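Side-chain contacts in DUF5636 domain-containing protein (Legionella pneumophila subsp. pneumophila str. Philadelphia 1, PDB 4RD8), which is of unknown function and belongs to the DUF5636 family, folding as a largely helical single chain without strands: residues F27-L30 against C31-E35; M107-S111 against S112-L116; E156-R160 against I161-L165. The protein carries 3 engineered substitutions. One frame throughout, in Å; residues are numbered along the deposited sequence.

In the fold
The three contacts are local, each within one continuous stretch, and follow one another in number order along a chain of helices and loops, without strands. Contact 1 lies on helix 25-38, contact 2 runs from the end of helix 103-111 into the loop beyond it, and contact 3 takes up helix 157-162 and the residues that follow. Contact 3 is the middle piece: its centre lies about 11 Å from that of contact 1 and about 10 Å from that of contact 2, and it touches both. Contacts 1 and 2 have centres about 19 Å apart and do not meet. Helix 157-162 thus joins two parts of the fold far apart in sequence.

Contact 1 of 3, residues F27-L30 against C31-E35; sequences FIQL and CTKIE
Cys31 lays its sulfur over one face of the Phe27 ring, one helical turn earlier. SG stands 3.7 Å from the ring centroid but is displaced toward the rim, so that its nearest ring atom is Phe27 CZ at 3.4 Å. The ring reaches this place because Phe27 CG lies opposite the backbone N (chi1 175°), while SG of Cys31 sits beside its own N and faces back down the helix. A step round the helix, Thr32 turns OG1 the same way and bonds to Ile28 O at 2.8 Å. The same carbonyl takes Thr32 N at 2.9 Å; hydroxyl and amide come from opposite faces of the carbonyl plane, the hydroxyl well above it.

On the next side Gln29, bent at chi2 (66°), and the folded Lys33 chain cross obliquely, Gln29 NE2 resting 3.6 Å from Lys33 CD. Their polar ends share a partner rather than pairing with each other: Glu150 OE2 accepts from Gln29 NE2 and forms a salt bridge with Lys33 NZ, which also bonds to Ser147 O. Cys31 also packs on Cys179 and Leu183.

The chemistry therefore changes round the helix. Sulfur on an aromatic face suits the buried side, Thr32 spends its hydroxyl proton on Ile28 O, a carbonyl already bonded to its own amide, so the polar OG1 is tied to the backbone, and the carboxylate of Glu150 would be expected to stabilise the positive charge of Lys33.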
# COMPACT_ATOMS: atom_id res chain seq x y z
N PHE A 27 0.74 -0.55 -18.57
CA PHE A 27 -0.00 -0.50 -17.31
C PHE A 27 -0.31 -1.91 -16.82
O PHE A 27 -0.13 -2.22 -15.64
CB PHE A 27 -1.30 0.27 -17.48
CG PHE A 27 -2.18 0.25 -16.26
CD1 PHE A 27 -1.83 0.97 -15.13
CD2 PHE A 27 -3.36 -0.48 -16.26
CE1 PHE A 27 -2.65 0.97 -14.00
CE2 PHE A 27 -4.18 -0.50 -15.14
CZ PHE A 27 -3.83 0.23 -14.01
N ILE A 28 -0.77 -2.76 -17.73
CA ILE A 28 -1.13 -4.13 -17.40
C ILE A 28 0.09 -4.86 -16.86
O ILE A 28 -0.00 -5.60 -15.88
CB ILE A 28 -1.69 -4.89 -18.62
CG1 ILE A 28 -3.04 -4.29 -19.04
CG2 ILE A 28 -1.86 -6.37 -18.32
CD1 ILE A 28 -3.53 -4.75 -20.42
N GLN A 29 1.24 -4.64 -17.49
CA GLN A 29 2.49 -5.27 -17.05
C GLN A 29 2.87 -4.81 -15.64
O GLN A 29 3.26 -5.63 -14.81
CB GLN A 29 3.62 -4.97 -18.04
CG GLN A 29 5.00 -5.49 -17.60
CD GLN A 29 5.09 -7.01 -17.54
OE1 GLN A 29 4.18 -7.73 -17.97
NE2 GLN A 29 6.20 -7.52 -17.00
N LEU A 30 2.73 -3.52 -15.38
CA LEU A 30 3.05 -2.98 -14.06
C LEU A 30 2.15 -3.59 -12.98
O LEU A 30 2.64 -3.97 -11.91
CB LEU A 30 2.94 -1.45 -14.06
CG LEU A 30 3.99 -0.71 -14.90
CD1 LEU A 30 3.69 0.78 -14.93
CD2 LEU A 30 5.41 -0.95 -14.39
N CYS A 31 0.86 -3.71 -13.26
CA CYS A 31 -0.07 -4.31 -12.30
C CYS A 31 0.24 -5.78 -12.07
O CYS A 31 0.13 -6.29 -10.95
CB CYS A 31 -1.52 -4.18 -12.77
SG CYS A 31 -2.14 -2.48 -12.76
N THR A 32 0.61 -6.48 -13.14
CA THR A 32 0.92 -7.89 -13.06
C THR A 32 2.13 -8.11 -12.17
O THR A 32 2.15 -9.03 -11.35
CB THR A 32 1.16 -8.47 -14.46
OG1 THR A 32 -0.03 -8.30 -15.24
CG2 THR A 32 1.51 -9.94 -14.39
N LYS A 33 3.14 -7.25 -12.32
CA LYS A 33 4.34 -7.34 -11.48
C LYS A 33 4.00 -7.12 -10.00
O LYS A 33 4.48 -7.85 -9.13
CB LYS A 33 5.40 -6.35 -11.97
CG LYS A 33 5.93 -6.65 -13.38
CD LYS A 33 6.71 -7.95 -13.42
CE LYS A 33 8.08 -7.81 -12.78
NZ LYS A 33 9.03 -7.05 -13.65
N ILE A 34 3.15 -6.13 -9.73
CA ILE A 34 2.71 -5.85 -8.36
C ILE A 34 1.96 -7.04 -7.77
O ILE A 34 2.22 -7.45 -6.64
CB ILE A 34 1.85 -4.57 -8.30
CG1 ILE A 34 2.74 -3.36 -8.56
CG2 ILE A 34 1.15 -4.45 -6.95
CD1 ILE A 34 1.97 -2.06 -8.66
N GLU A 35 1.05 -7.60 -8.56
CA GLU A 35 0.25 -8.73 -8.10
C GLU A 35 1.16 -9.90 -7.78
O GLU A 35 1.00 -10.57 -6.76
CB GLU A 35 -0.76 -9.15 -9.17
CG GLU A 35 -1.81 -10.14 -8.70
CD GLU A 35 -2.57 -10.76 -9.85
OE1 GLU A 35 -1.93 -11.05 -10.89
OE2 GLU A 35 -3.80 -10.96 -9.72

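Contact 2 of 3, residues M107-S111 against S112-L116; sequences MFLVS and SGFML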
# COMPACT_ATOMS: atom_id res chain seq x y z
N MSE A 107 -12.54 7.16 -4.58
CA MSE A 107 -11.84 6.89 -5.84
C MSE A 107 -11.41 8.18 -6.54
O MSE A 107 -10.37 8.22 -7.19
CB MSE A 107 -12.68 5.98 -6.75
CG MSE A 107 -12.79 4.57 -6.20
SE MSE A 107 -11.06 3.67 -5.92
CE MSE A 107 -11.37 2.29 -7.26
N PHE A 108 -12.17 9.26 -6.36
CA PHE A 108 -11.74 10.56 -6.87
C PHE A 108 -10.42 10.98 -6.21
O PHE A 108 -9.49 11.46 -6.87
CB PHE A 108 -12.82 11.63 -6.64
CG PHE A 108 -12.34 13.03 -6.93
CD1 PHE A 108 -12.31 13.51 -8.22
CD2 PHE A 108 -11.87 13.84 -5.90
CE1 PHE A 108 -11.85 14.79 -8.50
CE2 PHE A 108 -11.41 15.14 -6.17
CZ PHE A 108 -11.40 15.61 -7.47
N LEU A 109 -10.32 10.80 -4.90
CA LEU A 109 -9.09 11.20 -4.21
C LEU A 109 -7.92 10.30 -4.60
O LEU A 109 -6.78 10.78 -4.71
CB LEU A 109 -9.30 11.20 -2.69
CG LEU A 109 -10.29 12.30 -2.27
CD1 LEU A 109 -10.65 12.15 -0.79
CD2 LEU A 109 -9.66 13.68 -2.52
N VAL A 110 -8.19 9.01 -4.80
CA VAL A 110 -7.14 8.09 -5.29
C VAL A 110 -6.65 8.58 -6.65
O VAL A 110 -5.44 8.68 -6.90
CB VAL A 110 -7.67 6.64 -5.40
CG1 VAL A 110 -6.67 5.75 -6.19
CG2 VAL A 110 -7.91 6.06 -4.01
N SER A 111 -7.60 8.89 -7.53
CA SER A 111 -7.25 9.34 -8.87
C SER A 111 -6.48 10.65 -8.85
O SER A 111 -5.82 11.01 -9.83
CB SER A 111 -8.50 9.51 -9.75
OG SER A 111 -9.16 10.73 -9.46
N SER A 112 -6.57 11.37 -7.73
CA SER A 112 -5.89 12.65 -7.59
C SER A 112 -4.53 12.51 -6.91
O SER A 112 -3.83 13.51 -6.75
CB SER A 112 -6.76 13.64 -6.80
OG SER A 112 -8.03 13.79 -7.43
N GLY A 113 -4.17 11.29 -6.50
CA GLY A 113 -2.86 11.05 -5.93
C GLY A 113 -2.76 11.02 -4.40
O GLY A 113 -1.66 10.94 -3.86
N PHE A 114 -3.89 11.10 -3.71
CA PHE A 114 -3.89 11.06 -2.25
C PHE A 114 -3.95 9.64 -1.70
O PHE A 114 -4.72 8.80 -2.19
CB PHE A 114 -5.09 11.84 -1.69
CG PHE A 114 -5.02 13.32 -1.94
CD1 PHE A 114 -4.35 14.16 -1.07
CD2 PHE A 114 -5.63 13.87 -3.06
CE1 PHE A 114 -4.29 15.53 -1.29
CE2 PHE A 114 -5.56 15.24 -3.30
CZ PHE A 114 -4.88 16.07 -2.41
N MSE A 115 -3.14 9.38 -0.67
CA MSE A 115 -3.28 8.16 0.13
C MSE A 115 -4.22 8.47 1.29
O MSE A 115 -4.15 9.55 1.87
CB MSE A 115 -1.91 7.74 0.69
CG MSE A 115 -1.98 6.55 1.68
SE MSE A 115 -2.69 4.93 0.90
CE MSE A 115 -1.51 4.80 -0.62
N LEU A 116 -5.10 7.53 1.61
CA LEU A 116 -6.01 7.71 2.73
C LEU A 116 -5.88 6.58 3.74
O LEU A 116 -5.37 5.51 3.42
CB LEU A 116 -7.45 7.75 2.21
CG LEU A 116 -7.74 8.93 1.27
CD1 LEU A 116 -7.64 8.48 -0.16
CD2 LEU A 116 -9.12 9.49 1.56
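A Schellman motif ends helix 103-111, with Gly113 and Phe114 bonding back to Val110 and Leu109. Gly113 N donates to Val110 O at 2.9 Å, and Phe114 N reaches Leu109 O at 3.1 Å, the closing bond that spans five residues. Gly113 has a positive phi of 98°, a value at which a CB would press against the carbonyl oxygen before it, and there the chain leaves its helical course.

The side chains on either side of this turn close over it. Leu109 and Phe114 meet at an oblique angle, Leu109 CD2 lying 4.1 Å from Phe114 CD2, while Leu109 O lies in the plane of the Phe114 ring, at its edge. Leu116, two residues further on, comes across Leu109 at about a right angle, and its CD2 is 3.9 Å from Leu109 CD1. One leucine thus receives both an aromatic and an aliphatic partner from the departing chain.

Ser112 serves the last turn in another way. With chi1 at -56°, OG lies beside its own N and turns back to Phe108 O at 2.8 Å, where the Ser112 amide makes only weak bonds, to Phe108 O and Leu109 O. The same hydroxyl oxygen hangs over one face of the Phe108 ring, 3.8 Å from CZ of Phe108 and off centre toward the rim.

Beyond the turn, the backbone of Gly113 bonds to Arg89. Paired closing bonds, a glycine of positive phi and an apolar pair bracketing it, here Leu109 and Phe114, are characteristic of the Schellman C-cap.

Contact 3 of 3, residues E156-R160 against I161-L165; sequences EICDR and IYKKL
Asp159 and Lys163 each carry CG beside the backbone N (chi1 -70° and -67°), which sends the two side chains off the helix the same way and side by side. Beyond CG the lysine is fully extended, bringing Lys163 NZ to Asp159 OD1 at 2.8 Å in a salt bridge. The ammonium approaches the syn side of the carboxylate but sits 34° out of its plane. The Lys163 chain passes close to Cys158 on the way, its CG 4.0 Å from Cys158 SG. That sulfur also lies 3.9 Å from Tyr162 CD2, meeting the ring obliquely.

The backbone is wider than an alpha helix here. Lys163 N bonds almost straight to Cys158 O at 2.9 Å, five residues back, making a pi-type turn, while Ile161 N keeps its ordinary partner, Ile157 O, at 3.0 Å. Tyr162 N has only a weak, long bond to Ile157 O. On the solvent-facing side the extended Arg160 chain carries its guanidinium to Glu156 OE1, in a salt bridge whose two N-H bonds are both bent and weak. A water bridges Arg160 O and Lys164 NZ, accepting from the lysine at 3.2 Å.

The segment is wedged between several helices. Ile161 packs on Leu30 and Ile34 of helix 25-38 and on Trp135 of helix 130-144, whose indole also meets the Tyr162 ring edge-to-face. Tyr162 touches Trp180 of helix 179-184 and donates through OH to Phe114 O, while Leu165 rests on Cys179 and Leu183, so that helix 157-162 and the residues after it are bordered by helices 25-38, 130-144 and 179-184 and by the loop that follows helix 103-111.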
# COMPACT_ATOMS: atom_id res chain seq x y z
N GLU A 156 7.41 8.37 -10.46
CA GLU A 156 6.25 8.24 -11.36
C GLU A 156 5.33 7.08 -11.01
O GLU A 156 4.39 6.80 -11.74
CB GLU A 156 6.70 8.17 -12.83
CG GLU A 156 7.42 9.45 -13.28
CD GLU A 156 7.85 9.43 -14.73
OE1 GLU A 156 7.60 8.42 -15.43
OE2 GLU A 156 8.45 10.43 -15.18
N ILE A 157 5.61 6.41 -9.90
CA ILE A 157 4.79 5.27 -9.48
C ILE A 157 3.34 5.72 -9.24
O ILE A 157 2.40 5.04 -9.65
CB ILE A 157 5.37 4.61 -8.21
CG1 ILE A 157 6.60 3.77 -8.57
CG2 ILE A 157 4.33 3.70 -7.55
CD1 ILE A 157 7.40 3.31 -7.36
N CYS A 158 3.16 6.87 -8.60
CA CYS A 158 1.80 7.34 -8.30
C CYS A 158 1.03 7.63 -9.60
O CYS A 158 -0.07 7.11 -9.81
CB CYS A 158 1.84 8.59 -7.42
SG CYS A 158 0.20 9.06 -6.82
N ASP A 159 1.62 8.43 -10.48
CA ASP A 159 0.95 8.77 -11.73
C ASP A 159 0.71 7.57 -12.65
O ASP A 159 -0.35 7.45 -13.26
CB ASP A 159 1.73 9.84 -12.50
CG ASP A 159 1.70 11.20 -11.84
OD1 ASP A 159 0.94 11.39 -10.87
OD2 ASP A 159 2.43 12.10 -12.30
N ARG A 160 1.70 6.69 -12.76
CA ARG A 160 1.62 5.59 -13.73
C ARG A 160 0.78 4.40 -13.26
O ARG A 160 0.32 3.60 -14.07
CB ARG A 160 3.01 5.09 -14.10
CG ARG A 160 3.79 6.06 -14.96
CD ARG A 160 5.06 5.41 -15.45
NE ARG A 160 5.91 6.38 -16.14
CZ ARG A 160 6.72 6.07 -17.15
NH1 ARG A 160 6.78 4.83 -17.60
NH2 ARG A 160 7.46 7.01 -17.71
N ILE A 161 0.63 4.26 -11.95
CA ILE A 161 -0.09 3.12 -11.40
C ILE A 161 -1.24 3.49 -10.47
O ILE A 161 -2.42 3.27 -10.78
CB ILE A 161 0.87 2.13 -10.69
CG1 ILE A 161 2.07 1.79 -11.58
CG2 ILE A 161 0.13 0.86 -10.34
CD1 ILE A 161 3.24 1.16 -10.81
N TYR A 162 -0.91 4.06 -9.31
CA TYR A 162 -1.90 4.34 -8.27
C TYR A 162 -3.10 5.16 -8.75
O TYR A 162 -4.24 4.78 -8.54
CB TYR A 162 -1.23 5.04 -7.10
CG TYR A 162 -2.13 5.34 -5.91
CD1 TYR A 162 -2.40 4.37 -4.96
CD2 TYR A 162 -2.67 6.60 -5.73
CE1 TYR A 162 -3.19 4.65 -3.84
CE2 TYR A 162 -3.48 6.89 -4.63
CZ TYR A 162 -3.73 5.90 -3.69
OH TYR A 162 -4.52 6.21 -2.59
N LYS A 163 -2.84 6.30 -9.39
CA LYS A 163 -3.95 7.16 -9.83
C LYS A 163 -4.88 6.46 -10.77
O LYS A 163 -6.08 6.72 -10.76
CB LYS A 163 -3.44 8.46 -10.47
CG LYS A 163 -2.72 9.40 -9.51
CD LYS A 163 -2.32 10.69 -10.24
CE LYS A 163 -1.71 11.71 -9.32
NZ LYS A 163 -1.32 12.93 -10.09
N LYS A 164 -4.35 5.55 -11.58
CA LYS A 164 -5.17 4.87 -12.56
C LYS A 164 -6.11 3.88 -11.91
O LYS A 164 -7.11 3.50 -12.51
CB LYS A 164 -4.31 4.23 -13.67
CG LYS A 164 -3.42 5.27 -14.35
CD LYS A 164 -2.76 4.79 -15.64
CE LYS A 164 -1.88 5.90 -16.22
NZ LYS A 164 -1.26 5.54 -17.54
N LEU A 165 -5.81 3.50 -10.67
CA LEU A 165 -6.69 2.61 -9.90
C LEU A 165 -7.99 3.31 -9.51
O LEU A 165 -8.97 2.66 -9.15
CB LEU A 165 -5.99 2.06 -8.65
CG LEU A 165 -4.74 1.22 -8.91
CD1 LEU A 165 -4.13 0.76 -7.57
CD2 LEU A 165 -5.08 0.02 -9.80
O HOH W 1 0.70 3.22 -16.56